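Local coordinates for trwC protein (Escherichia coli, PDB 1OMH) that binds the origin-of-transfer DNA of a conjugative plasmid through its N-terminal relaxase domain and probably nicks one strand there to start bacterial conjugation, at residues P91-Q97 / F219-I224. Residues are numbered along the deposited sequence.
Sequences PKSVSLQ and FDLAHI. With nucleotides of chain A.
A helix start can join DNA to protein, as where helix 92-97 lies over strand 219-221, their axes 6.7 Å apart at 29°, with Ser93 and Asp220 nearest in register (CA to CA 5.4 Å). Pro91, the N-cap residue, sets its CG 4.3 Å from Phe219 CE2, over one ring face, and its CA 3.6 Å from C5 of DT23 of chain A. Lys92 N donates to a water (2.8 Å) that also reaches Asp220 OD2 and OP1 of DT23 of chain A; Lys92 NZ donates to OP1 of DC24 of chain A (2.9 Å) and to Gln159. Ser93 (chi1 p) ties helix to strand: its N and OG donate to Asp220 OD1 (3.0 and 2.6 Å), while Leu221 N donates to Ser93 OG (2.6 Å). A carboxylate thus meets the helix N-terminus, joining the helix after sheet strand 81-89 to the extended, antiparallel hairpin 211-213/219-221. Val94 CG2 packs on Leu221 CG (4.2 Å). A type I turn, Leu221-Ile224, presents His223, whose NE2 donates to Gln97 OE1 (2.7 Å).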
ATOM      1  N   PRO B  91      -0.562  -7.330   9.283  1.00 17.40           N
ATOM      2  CA  PRO B  91      -1.614  -7.924  10.110  1.00 16.33           C
ATOM      3  C   PRO B  91      -1.707  -7.020  11.341  1.00 13.36           C
ATOM      4  O   PRO B  91      -0.724  -6.380  11.700  1.00 12.80           O
ATOM      5  CB  PRO B  91      -1.046  -9.294  10.452  1.00 20.70           C
ATOM      6  CG  PRO B  91      -0.259  -9.637   9.210  1.00 16.46           C
ATOM      7  CD  PRO B  91       0.446  -8.341   8.906  1.00 15.13           C
ATOM      8  N   LYS B  92      -2.868  -6.963  11.982  1.00 12.10           N
ATOM      9  CA  LYS B  92      -3.042  -6.091  13.147  1.00 12.96           C
ATOM     10  C   LYS B  92      -2.071  -6.392  14.291  1.00 13.20           C
ATOM     11  O   LYS B  92      -1.514  -5.473  14.883  1.00 14.45           O
ATOM     12  CB  LYS B  92      -4.490  -6.172  13.663  1.00  8.92           C
ATOM     13  CG  LYS B  92      -4.795  -5.217  14.822  1.00 12.20           C
ATOM     14  CD  LYS B  92      -4.664  -3.744  14.408  1.00 18.24           C
ATOM     15  CE  LYS B  92      -5.676  -3.372  13.316  1.00 14.79           C
ATOM     16  NZ  LYS B  92      -5.665  -1.916  13.008  1.00 16.55           N
ATOM     17  N   SER B  93      -1.880  -7.670  14.611  1.00 12.45           N
ATOM     18  CA  SER B  93      -0.960  -8.040  15.691  1.00 18.88           C
ATOM     19  C   SER B  93       0.430  -7.484  15.425  1.00 18.77           C
ATOM     20  O   SER B  93       1.139  -7.082  16.350  1.00 20.91           O
ATOM     21  CB  SER B  93      -0.865  -9.559  15.832  1.00 19.97           C
ATOM     22  OG  SER B  93      -0.314 -10.145  14.666  1.00 20.98           O
ATOM     23  N   VAL B  94       0.821  -7.469  14.156  1.00 17.79           N
ATOM     24  CA  VAL B  94       2.128  -6.960  13.781  1.00 15.50           C
ATOM     25  C   VAL B  94       2.183  -5.454  14.024  1.00 18.19           C
ATOM     26  O   VAL B  94       3.170  -4.944  14.569  1.00 15.80           O
ATOM     27  CB  VAL B  94       2.438  -7.302  12.303  1.00 16.93           C
ATOM     28  CG1 VAL B  94       3.763  -6.671  11.870  1.00 12.85           C
ATOM     29  CG2 VAL B  94       2.507  -8.819  12.146  1.00 17.17           C
ATOM     30  N   SER B  95       1.127  -4.739  13.637  1.00 14.37           N
ATOM     31  CA  SER B  95       1.093  -3.294  13.867  1.00 17.36           C
ATOM     32  C   SER B  95       1.162  -3.020  15.372  1.00 12.89           C
ATOM     33  O   SER B  95       1.836  -2.082  15.810  1.00 18.78           O
ATOM     34  CB  SER B  95      -0.192  -2.675  13.291  1.00 16.16           C
ATOM     35  OG  SER B  95      -0.216  -2.755  11.869  1.00 16.26           O
ATOM     36  N   LEU B  96       0.475  -3.845  16.160  1.00 14.09           N
ATOM     37  CA  LEU B  96       0.457  -3.681  17.617  1.00 20.26           C
ATOM     38  C   LEU B  96       1.829  -3.868  18.256  1.00 21.40           C
ATOM     39  O   LEU B  96       2.259  -3.067  19.092  1.00 21.35           O
ATOM     40  CB  LEU B  96      -0.524  -4.672  18.245  1.00 17.91           C
ATOM     41  CG  LEU B  96      -1.976  -4.244  18.481  1.00 25.31           C
ATOM     42  CD1 LEU B  96      -2.456  -3.284  17.409  1.00 25.10           C
ATOM     43  CD2 LEU B  96      -2.841  -5.487  18.553  1.00 19.74           C
ATOM     44  N   GLN B  97       2.514  -4.934  17.861  1.00 22.63           N
ATOM     45  CA  GLN B  97       3.831  -5.231  18.406  1.00 20.22           C
ATOM     46  C   GLN B  97       4.819  -4.135  18.030  1.00 21.30           C
ATOM     47  O   GLN B  97       5.655  -3.733  18.836  1.00 21.87           O
ATOM     48  CB  GLN B  97       4.336  -6.583  17.882  1.00 19.60           C
ATOM     49  CG  GLN B  97       5.541  -7.145  18.639  1.00 22.26           C
ATOM     50  CD  GLN B  97       5.176  -7.633  20.032  1.00 22.16           C
ATOM     51  OE1 GLN B  97       4.150  -8.282  20.220  1.00 22.95           O
ATOM     52  NE2 GLN B  97       6.026  -7.336  21.012  1.00 22.18           N
ATOM     53  N   PHE B 219      -1.708 -14.329   8.521  1.00 25.36           N
ATOM     54  CA  PHE B 219      -1.186 -14.703   9.826  1.00 22.82           C
ATOM     55  C   PHE B 219      -1.151 -13.517  10.782  1.00 22.49           C
ATOM     56  O   PHE B 219      -1.266 -12.363  10.374  1.00 16.36           O
ATOM     57  CB  PHE B 219       0.238 -15.255   9.709  1.00 21.01           C
ATOM     58  CG  PHE B 219       1.263 -14.217   9.348  1.00 21.76           C
ATOM     59  CD1 PHE B 219       1.585 -13.976   8.020  1.00 18.59           C
ATOM     60  CD2 PHE B 219       1.894 -13.467  10.339  1.00 21.52           C
ATOM     61  CE1 PHE B 219       2.515 -13.006   7.673  1.00 19.32           C
ATOM     62  CE2 PHE B 219       2.831 -12.487  10.005  1.00 22.61           C
ATOM     63  CZ  PHE B 219       3.145 -12.256   8.665  1.00 18.60           C
ATOM     64  N   ASP B 220      -0.992 -13.829  12.062  1.00 22.77           N
ATOM     65  CA  ASP B 220      -0.885 -12.835  13.122  1.00 25.18           C
ATOM     66  C   ASP B 220       0.113 -13.422  14.111  1.00 26.06           C
ATOM     67  O   ASP B 220       0.398 -14.620  14.068  1.00 25.37           O
ATOM     68  CB  ASP B 220      -2.237 -12.621  13.810  1.00 25.35           C
ATOM     69  CG  ASP B 220      -3.018 -11.464  13.217  1.00 18.45           C
ATOM     70  OD1 ASP B 220      -2.547 -10.310  13.324  1.00 19.27           O
ATOM     71  OD2 ASP B 220      -4.097 -11.713  12.643  1.00 19.05           O
ATOM     72  N   LEU B 221       0.659 -12.584  14.980  1.00 23.16           N
ATOM     73  CA  LEU B 221       1.600 -13.060  15.978  1.00 21.90           C
ATOM     74  C   LEU B 221       0.817 -13.967  16.927  1.00 27.58           C
ATOM     75  O   LEU B 221      -0.231 -13.580  17.440  1.00 24.55           O
ATOM     76  CB  LEU B 221       2.208 -11.878  16.727  1.00 20.88           C
ATOM     77  CG  LEU B 221       2.914 -10.870  15.813  1.00 20.52           C
ATOM     78  CD1 LEU B 221       3.503  -9.744  16.649  1.00 24.41           C
ATOM     79  CD2 LEU B 221       4.008 -11.574  15.023  1.00 23.75           C
ATOM     80  N   ALA B 222       1.334 -15.171  17.158  1.00 22.22           N
ATOM     81  CA  ALA B 222       0.671 -16.159  18.010  1.00 23.76           C
ATOM     82  C   ALA B 222       0.310 -15.745  19.442  1.00 22.00           C
ATOM     83  O   ALA B 222      -0.623 -16.297  20.022  1.00 23.14           O
ATOM     84  CB  ALA B 222       1.504 -17.443  18.047  1.00 27.91           C
ATOM     85  N   HIS B 223       1.020 -14.782  20.016  1.00 23.42           N
ATOM     86  CA  HIS B 223       0.723 -14.386  21.391  1.00 27.39           C
ATOM     87  C   HIS B 223      -0.373 -13.328  21.553  1.00 31.03           C
ATOM     88  O   HIS B 223      -0.648 -12.885  22.670  1.00 30.05           O
ATOM     89  CB  HIS B 223       1.999 -13.916  22.095  1.00 27.75           C
ATOM     90  CG  HIS B 223       2.688 -12.778  21.407  1.00 34.07           C
ATOM     91  ND1 HIS B 223       3.303 -12.912  20.182  1.00 30.93           N
ATOM     92  CD2 HIS B 223       2.870 -11.491  21.786  1.00 30.56           C
ATOM     93  CE1 HIS B 223       3.841 -11.753  19.836  1.00 33.82           C
ATOM     94  NE2 HIS B 223       3.593 -10.876  20.791  1.00 30.16           N
ATOM     95  N   ILE B 224      -0.997 -12.925  20.448  1.00 27.09           N
ATOM     96  CA  ILE B 224      -2.064 -11.931  20.506  1.00 22.69           C
ATOM     97  C   ILE B 224      -3.310 -12.572  19.903  1.00 24.68           C
ATOM     98  O   ILE B 224      -3.306 -12.959  18.733  1.00 24.56           O
ATOM     99  CB  ILE B 224      -1.672 -10.657  19.721  1.00 22.24           C
ATOM    100  CG1 ILE B 224      -0.385 -10.070  20.310  1.00 22.37           C
ATOM    101  CG2 ILE B 224      -2.793  -9.629  19.787  1.00 24.70           C
ATOM    102  CD1 ILE B 224       0.127  -8.838  19.594  1.00 31.37           C
TER
ATOM    103  P    DT A  23      -8.486  -9.180   9.993  1.00 18.76           P
ATOM    104  OP1  DT A  23      -7.433  -9.719  10.888  1.00 19.10           O
ATOM    105  OP2  DT A  23      -9.899  -9.576  10.201  1.00 16.00           O
ATOM    106  O5'  DT A  23      -8.373  -7.584   9.942  1.00 19.18           O
ATOM    107  C5'  DT A  23      -8.401  -6.770  11.149  1.00 16.12           C
ATOM    108  C4'  DT A  23      -7.414  -5.627  11.018  1.00 14.25           C
ATOM    109  O4'  DT A  23      -6.169  -6.187  10.583  1.00 16.48           O
ATOM    110  C3'  DT A  23      -7.748  -4.467  10.059  1.00 13.45           C
ATOM    111  O3'  DT A  23      -7.643  -3.309  10.904  1.00 17.78           O
ATOM    112  C2'  DT A  23      -6.413  -4.140   9.411  1.00 16.84           C
ATOM    113  C1'  DT A  23      -5.516  -5.332   9.685  1.00 17.40           C
ATOM    114  N1   DT A  23      -4.944  -6.148   8.599  1.00 18.45           N
ATOM    115  C2   DT A  23      -4.251  -5.534   7.586  1.00 16.34           C
ATOM    116  O2   DT A  23      -4.211  -4.325   7.445  1.00 16.58           O
ATOM    117  N3   DT A  23      -3.594  -6.397   6.742  1.00 17.20           N
ATOM    118  C4   DT A  23      -3.587  -7.780   6.801  1.00 17.33           C
ATOM    119  O4   DT A  23      -2.914  -8.420   5.996  1.00 17.88           O
ATOM    120  C5   DT A  23      -4.401  -8.355   7.851  1.00 16.54           C
ATOM    121  C7   DT A  23      -4.489  -9.843   7.987  1.00 14.17           C
ATOM    122  C6   DT A  23      -5.041  -7.522   8.671  1.00 16.71           C
ATOM    123  P    DC A  24      -8.638  -2.051  10.785  1.00 16.78           P
ATOM    124  OP1  DC A  24      -7.853  -0.974  11.442  1.00 17.01           O
ATOM    125  OP2  DC A  24      -9.961  -2.444  11.336  1.00 14.02           O
ATOM    126  O5'  DC A  24      -8.808  -1.722   9.233  1.00 15.97           O
ATOM    127  C5'  DC A  24      -7.839  -0.973   8.481  1.00 15.52           C
ATOM    128  C4'  DC A  24      -8.249  -0.968   7.027  1.00 16.87           C
ATOM    129  O4'  DC A  24      -8.571  -2.326   6.663  1.00 17.53           O
ATOM    130  C3'  DC A  24      -9.500  -0.133   6.724  1.00 14.53           C
ATOM    131  O3'  DC A  24      -8.996   0.919   5.873  1.00 21.95           O
ATOM    132  C2'  DC A  24     -10.229  -0.950   5.668  1.00 13.22           C
ATOM    133  C1'  DC A  24      -9.654  -2.345   5.759  1.00 16.24           C
ATOM    134  N1   DC A  24     -10.530  -3.487   6.061  1.00 19.81           N
ATOM    135  C2   DC A  24     -11.347  -3.972   5.036  1.00 21.21           C
ATOM    136  O2   DC A  24     -11.377  -3.359   3.966  1.00 23.38           O
ATOM    137  N3   DC A  24     -12.072  -5.094   5.239  1.00 20.20           N
ATOM    138  C4   DC A  24     -12.012  -5.719   6.417  1.00 23.35           C
ATOM    139  N4   DC A  24     -12.717  -6.841   6.566  1.00 24.43           N
ATOM    140  C5   DC A  24     -11.220  -5.223   7.495  1.00 21.35           C
ATOM    141  C6   DC A  24     -10.511  -4.107   7.279  1.00 17.74           C
TER
HETATM  142  O   HOH W   1      -4.806  -8.998  11.676  1.00 15.64           O